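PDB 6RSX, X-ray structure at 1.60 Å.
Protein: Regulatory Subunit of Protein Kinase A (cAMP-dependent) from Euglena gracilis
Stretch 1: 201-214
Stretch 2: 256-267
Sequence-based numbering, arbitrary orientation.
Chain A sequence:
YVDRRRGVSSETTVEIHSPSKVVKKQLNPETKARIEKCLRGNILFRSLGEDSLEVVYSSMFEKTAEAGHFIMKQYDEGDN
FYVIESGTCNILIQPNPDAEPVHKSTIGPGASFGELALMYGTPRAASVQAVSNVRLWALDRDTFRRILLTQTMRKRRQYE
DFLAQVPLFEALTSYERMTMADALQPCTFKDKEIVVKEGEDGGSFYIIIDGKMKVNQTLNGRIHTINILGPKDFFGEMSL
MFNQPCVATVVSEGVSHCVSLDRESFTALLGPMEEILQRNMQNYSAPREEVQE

Stretch 1 (201-214) DGGSFYIIIDGKMK
Stretch 2 (256-267) SHCVSLDRESFT

Two antiparallel strands, Ser-204 to Ile-208 and Ser-256 to Asp-262, lie side by side with axes 4.5 Å apart at closest approach and N-to-C directions 156° apart; together the two stretches bury 951 Å². Both backbones are extended (phi about -80° to -140°, psi 125° to 170°). The register pairs Ser-204 with Asp-262, Tyr-206 with Ser-260 and Ile-208 with Cys-258 as non-hydrogen-bonded pairs, CA atoms 4.4 Å apart; Phe-205 with Leu-261 (CA to CA 5.1 Å) and Ile-207 with Val-259 (5.5 Å) alternate as hydrogen-bonded pairs. Phe-205 N donates to Leu-261 O (2.9 Å) and Leu-261 N to Phe-205 O (2.8 Å); Ile-207 N donates to Val-259 O (2.9 Å) and Val-259 N to Ile-207 O (3.0 Å).

Phe-205 covers the most surface. Its chi1 of 173° (t) and chi2 of 69° set the ring on the sheet face shared with Ile-207, Val-259 and Leu-261. Phe-266, from the helix after the second strand (chi1 t, chi2 78°), points toward it: Phe-205 CB lies 3.6 Å from Phe-266 CD1, with ring centroids 5.0 Å apart and planes at 46°. Leu-261 (m, t) brings CD1 to 4.3 Å from Phe-205 CD2, and Ile-207 CB sits 4.2 Å from Val-259 CG2, so flat rings and branched chains fill a buried apolar layer.

On the other face, Cys-258 (m) is the hub. The SG of Cys-258, a small buried residue, lies 4.0 Å from Ile-208 CG1 and 3.7 Å from Met-213 CE; the flexible methionine (m, m, t) starts sideways and brings its end nearer. Tyr-206 (m, chi2 84°) places Cys-258 CB at its ring edge and its CE2 3.6 Å from Ser-260 CB, where a small serine leaves room for the ring.

His-257 anchors the end where a beta bulge shifts the register by one. His-257 O accepts from both Ile-209 N (2.8 Å) and Asp-210 N (3.2 Å), while His-257 N donates to Asp-210 O (2.9 Å). Asp-210 (p) and His-257 (m, chi2 94°) share a face, and ND1 of His-257 donates to OD1 of Asp-210 at 2.5 Å, near the imidazole plane. Gly-211 follows at phi/psi 109/-157; a CB there would fall 2.3 Å from Ser-256 OG. Ser-256 OG (chi1 m) accepts from Lys-212 N at 3.0 Å.

At the opposite end, a water donates to Gly-203 O (2.6 Å) and accepts from Arg-263 N (3.0 Å). Asp-262 (p) caps the helix, its OD1 accepting from Ser-265 N at 2.8 Å.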

# COMPACT_ATOMS: atom_id res chain seq x y z
N ASP A 201 -12.55 18.22 -1.02
CA ASP A 201 -11.30 17.69 -1.55
C ASP A 201 -11.26 16.18 -1.41
O ASP A 201 -11.82 15.60 -0.47
CB ASP A 201 -10.10 18.31 -0.83
CG ASP A 201 -9.83 19.73 -1.26
OD1 ASP A 201 -10.37 20.65 -0.63
OD2 ASP A 201 -9.10 19.92 -2.26
N GLY A 202 -10.62 15.54 -2.38
CA GLY A 202 -10.48 14.10 -2.34
C GLY A 202 -9.61 13.67 -1.18
O GLY A 202 -8.55 14.27 -0.94
N GLY A 203 -10.03 12.65 -0.45
CA GLY A 203 -9.23 12.14 0.64
C GLY A 203 -8.81 10.71 0.39
O GLY A 203 -7.61 10.39 0.47
N SER A 204 -9.77 9.84 0.10
CA SER A 204 -9.50 8.42 -0.05
C SER A 204 -10.25 7.84 -1.25
O SER A 204 -11.21 8.43 -1.78
CB SER A 204 -9.86 7.64 1.22
OG SER A 204 -9.06 8.07 2.30
N PHE A 205 -9.78 6.66 -1.65
CA PHE A 205 -10.33 5.85 -2.72
C PHE A 205 -10.94 4.60 -2.09
O PHE A 205 -10.34 4.00 -1.19
CB PHE A 205 -9.21 5.48 -3.70
CG PHE A 205 -9.62 4.52 -4.77
CD1 PHE A 205 -10.51 4.90 -5.76
CD2 PHE A 205 -9.14 3.21 -4.77
CE1 PHE A 205 -10.90 4.00 -6.76
CE2 PHE A 205 -9.52 2.32 -5.77
CZ PHE A 205 -10.39 2.71 -6.77
N TYR A 206 -12.13 4.21 -2.55
CA TYR A 206 -12.88 3.16 -1.87
C TYR A 206 -13.24 2.05 -2.83
O TYR A 206 -13.62 2.31 -3.99
CB TYR A 206 -14.17 3.74 -1.27
CG TYR A 206 -13.90 4.75 -0.20
CD1 TYR A 206 -13.65 6.08 -0.54
CD2 TYR A 206 -13.85 4.36 1.15
CE1 TYR A 206 -13.38 7.02 0.47
CE2 TYR A 206 -13.60 5.28 2.14
CZ TYR A 206 -13.37 6.60 1.79
OH TYR A 206 -13.10 7.52 2.76
N ILE A 207 -13.18 0.81 -2.34
CA ILE A 207 -13.72 -0.35 -3.05
C ILE A 207 -14.76 -1.00 -2.16
O ILE A 207 -14.50 -1.29 -0.99
CB ILE A 207 -12.61 -1.37 -3.42
CG1 ILE A 207 -11.45 -0.70 -4.15
CG2 ILE A 207 -13.19 -2.48 -4.31
CD1 ILE A 207 -10.29 -0.39 -3.21
N ILE A 208 -15.94 -1.26 -2.72
CA ILE A 208 -17.02 -1.85 -1.94
C ILE A 208 -16.83 -3.36 -1.86
O ILE A 208 -16.68 -4.03 -2.89
CB ILE A 208 -18.38 -1.52 -2.58
CG1 ILE A 208 -18.49 0.00 -2.70
CG2 ILE A 208 -19.49 -2.16 -1.76
CD1 ILE A 208 -19.60 0.46 -3.65
N ILE A 209 -16.85 -3.89 -0.64
CA ILE A 209 -16.87 -5.34 -0.43
C ILE A 209 -18.31 -5.83 -0.46
O ILE A 209 -18.66 -6.72 -1.24
CB ILE A 209 -16.18 -5.74 0.88
CG1 ILE A 209 -14.72 -5.27 0.86
CG2 ILE A 209 -16.27 -7.24 1.06
CD1 ILE A 209 -14.05 -5.35 2.22
N ASP A 210 -19.16 -5.27 0.39
CA ASP A 210 -20.58 -5.60 0.38
C ASP A 210 -21.36 -4.33 0.67
O ASP A 210 -20.84 -3.36 1.22
CB ASP A 210 -20.93 -6.72 1.39
CG ASP A 210 -20.45 -6.43 2.80
OD1 ASP A 210 -21.14 -5.68 3.52
OD2 ASP A 210 -19.40 -6.98 3.21
N GLY A 211 -22.62 -4.33 0.26
CA GLY A 211 -23.45 -3.17 0.46
C GLY A 211 -23.76 -2.43 -0.83
O GLY A 211 -23.69 -2.98 -1.94
N LYS A 212 -24.08 -1.16 -0.68
CA LYS A 212 -24.65 -0.39 -1.79
C LYS A 212 -24.41 1.08 -1.50
O LYS A 212 -24.53 1.51 -0.35
CB LYS A 212 -26.16 -0.68 -1.92
CG LYS A 212 -26.87 0.13 -3.02
CD LYS A 212 -28.38 0.13 -2.82
CE LYS A 212 -29.09 -0.64 -3.92
NZ LYS A 212 -28.59 -2.04 -3.97
N MET A 213 -24.02 1.83 -2.53
CA MET A 213 -23.85 3.28 -2.43
C MET A 213 -24.72 4.01 -3.45
O MET A 213 -24.79 3.62 -4.62
CB MET A 213 -22.40 3.72 -2.69
CG MET A 213 -21.35 3.14 -1.73
SD MET A 213 -21.41 3.95 -0.14
CE MET A 213 -20.30 2.83 0.76
N LYS A 214 -25.33 5.11 -3.03
CA LYS A 214 -25.91 6.04 -3.99
C LYS A 214 -24.87 7.09 -4.36
O LYS A 214 -24.15 7.59 -3.48
CB LYS A 214 -27.14 6.73 -3.40
CG LYS A 214 -28.35 5.84 -3.24
CD LYS A 214 -29.52 6.72 -2.79
CE LYS A 214 -30.84 5.95 -2.72
NZ LYS A 214 -31.95 6.81 -2.18
N SER A 256 -22.74 -0.80 4.65
CA SER A 256 -21.79 -1.16 3.61
C SER A 256 -20.43 -1.38 4.24
O SER A 256 -20.05 -0.68 5.19
CB SER A 256 -21.69 -0.08 2.54
OG SER A 256 -22.91 0.00 1.84
N HIS A 257 -19.69 -2.34 3.69
CA HIS A 257 -18.31 -2.59 4.10
C HIS A 257 -17.38 -2.35 2.93
O HIS A 257 -17.59 -2.89 1.83
CB HIS A 257 -18.13 -4.00 4.63
CG HIS A 257 -18.97 -4.28 5.82
ND1 HIS A 257 -20.21 -4.86 5.73
CD2 HIS A 257 -18.76 -4.02 7.14
CE1 HIS A 257 -20.73 -4.96 6.94
NE2 HIS A 257 -19.87 -4.47 7.81
N CYS A 258 -16.38 -1.51 3.15
CA CYS A 258 -15.46 -1.11 2.11
C CYS A 258 -14.04 -1.34 2.59
O CYS A 258 -13.77 -1.66 3.75
CB CYS A 258 -15.65 0.36 1.75
SG CYS A 258 -17.28 0.69 1.00
N VAL A 259 -13.11 -1.19 1.66
CA VAL A 259 -11.72 -0.94 2.02
C VAL A 259 -11.29 0.30 1.26
O VAL A 259 -11.80 0.61 0.17
CB VAL A 259 -10.78 -2.13 1.71
CG1 VAL A 259 -10.93 -3.22 2.76
CG2 VAL A 259 -11.09 -2.68 0.32
N SER A 260 -10.35 1.03 1.85
CA SER A 260 -9.93 2.30 1.29
C SER A 260 -8.42 2.40 1.16
O SER A 260 -7.65 1.71 1.84
CB SER A 260 -10.45 3.47 2.13
OG SER A 260 -9.85 3.46 3.40
N LEU A 261 -8.00 3.28 0.26
CA LEU A 261 -6.62 3.73 0.13
C LEU A 261 -6.60 5.23 0.36
O LEU A 261 -7.40 5.97 -0.24
CB LEU A 261 -6.06 3.42 -1.26
CG LEU A 261 -5.93 1.98 -1.71
CD1 LEU A 261 -5.40 1.97 -3.12
CD2 LEU A 261 -4.95 1.23 -0.73
N ASP A 262 -5.68 5.68 1.22
CA ASP A 262 -5.55 7.13 1.37
C ASP A 262 -4.79 7.71 0.18
O ASP A 262 -4.23 6.98 -0.64
CB ASP A 262 -4.91 7.48 2.73
CG ASP A 262 -3.41 7.14 2.80
OD1 ASP A 262 -2.75 6.91 1.77
OD2 ASP A 262 -2.89 7.11 3.95
N ARG A 263 -4.82 9.04 0.06
CA ARG A 263 -4.27 9.69 -1.13
C ARG A 263 -2.84 9.22 -1.43
O ARG A 263 -2.49 8.93 -2.59
CB ARG A 263 -4.30 11.20 -0.97
CG ARG A 263 -3.62 11.91 -2.11
CD ARG A 263 -3.60 13.42 -1.91
NE ARG A 263 -4.92 13.98 -1.64
CZ ARG A 263 -5.73 14.49 -2.58
NH1 ARG A 263 -6.91 14.98 -2.23
NH2 ARG A 263 -5.37 14.50 -3.86
N GLU A 264 -1.99 9.19 -0.41
CA GLU A 264 -0.59 8.81 -0.58
C GLU A 264 -0.46 7.37 -1.11
O GLU A 264 0.30 7.11 -2.06
CB GLU A 264 0.16 8.98 0.75
CG GLU A 264 1.66 8.74 0.69
CD GLU A 264 2.34 8.82 2.08
OE1 GLU A 264 1.66 8.71 3.12
OE2 GLU A 264 3.57 8.98 2.14
N SER A 265 -1.21 6.43 -0.53
CA SER A 265 -1.17 5.04 -0.97
C SER A 265 -1.79 4.87 -2.35
O SER A 265 -1.27 4.12 -3.18
CB SER A 265 -1.91 4.14 0.02
OG SER A 265 -1.26 4.09 1.26
N PHE A 266 -2.94 5.52 -2.59
CA PHE A 266 -3.52 5.48 -3.92
C PHE A 266 -2.50 5.89 -4.98
O PHE A 266 -2.27 5.18 -5.96
CB PHE A 266 -4.77 6.38 -3.97
CG PHE A 266 -5.42 6.41 -5.31
CD1 PHE A 266 -6.22 5.36 -5.72
CD2 PHE A 266 -5.23 7.48 -6.17
CE1 PHE A 266 -6.84 5.37 -6.96
CE2 PHE A 266 -5.83 7.51 -7.41
CZ PHE A 266 -6.63 6.46 -7.82
N THR A 267 -1.83 7.01 -4.75
CA THR A 267 -0.89 7.50 -5.75
C THR A 267 0.28 6.54 -5.92
O THR A 267 0.68 6.23 -7.05
CB THR A 267 -0.43 8.91 -5.36
OG1 THR A 267 -1.57 9.78 -5.33
CG2 THR A 267 0.56 9.47 -6.36
O HOH W 1 -5.61 11.10 2.02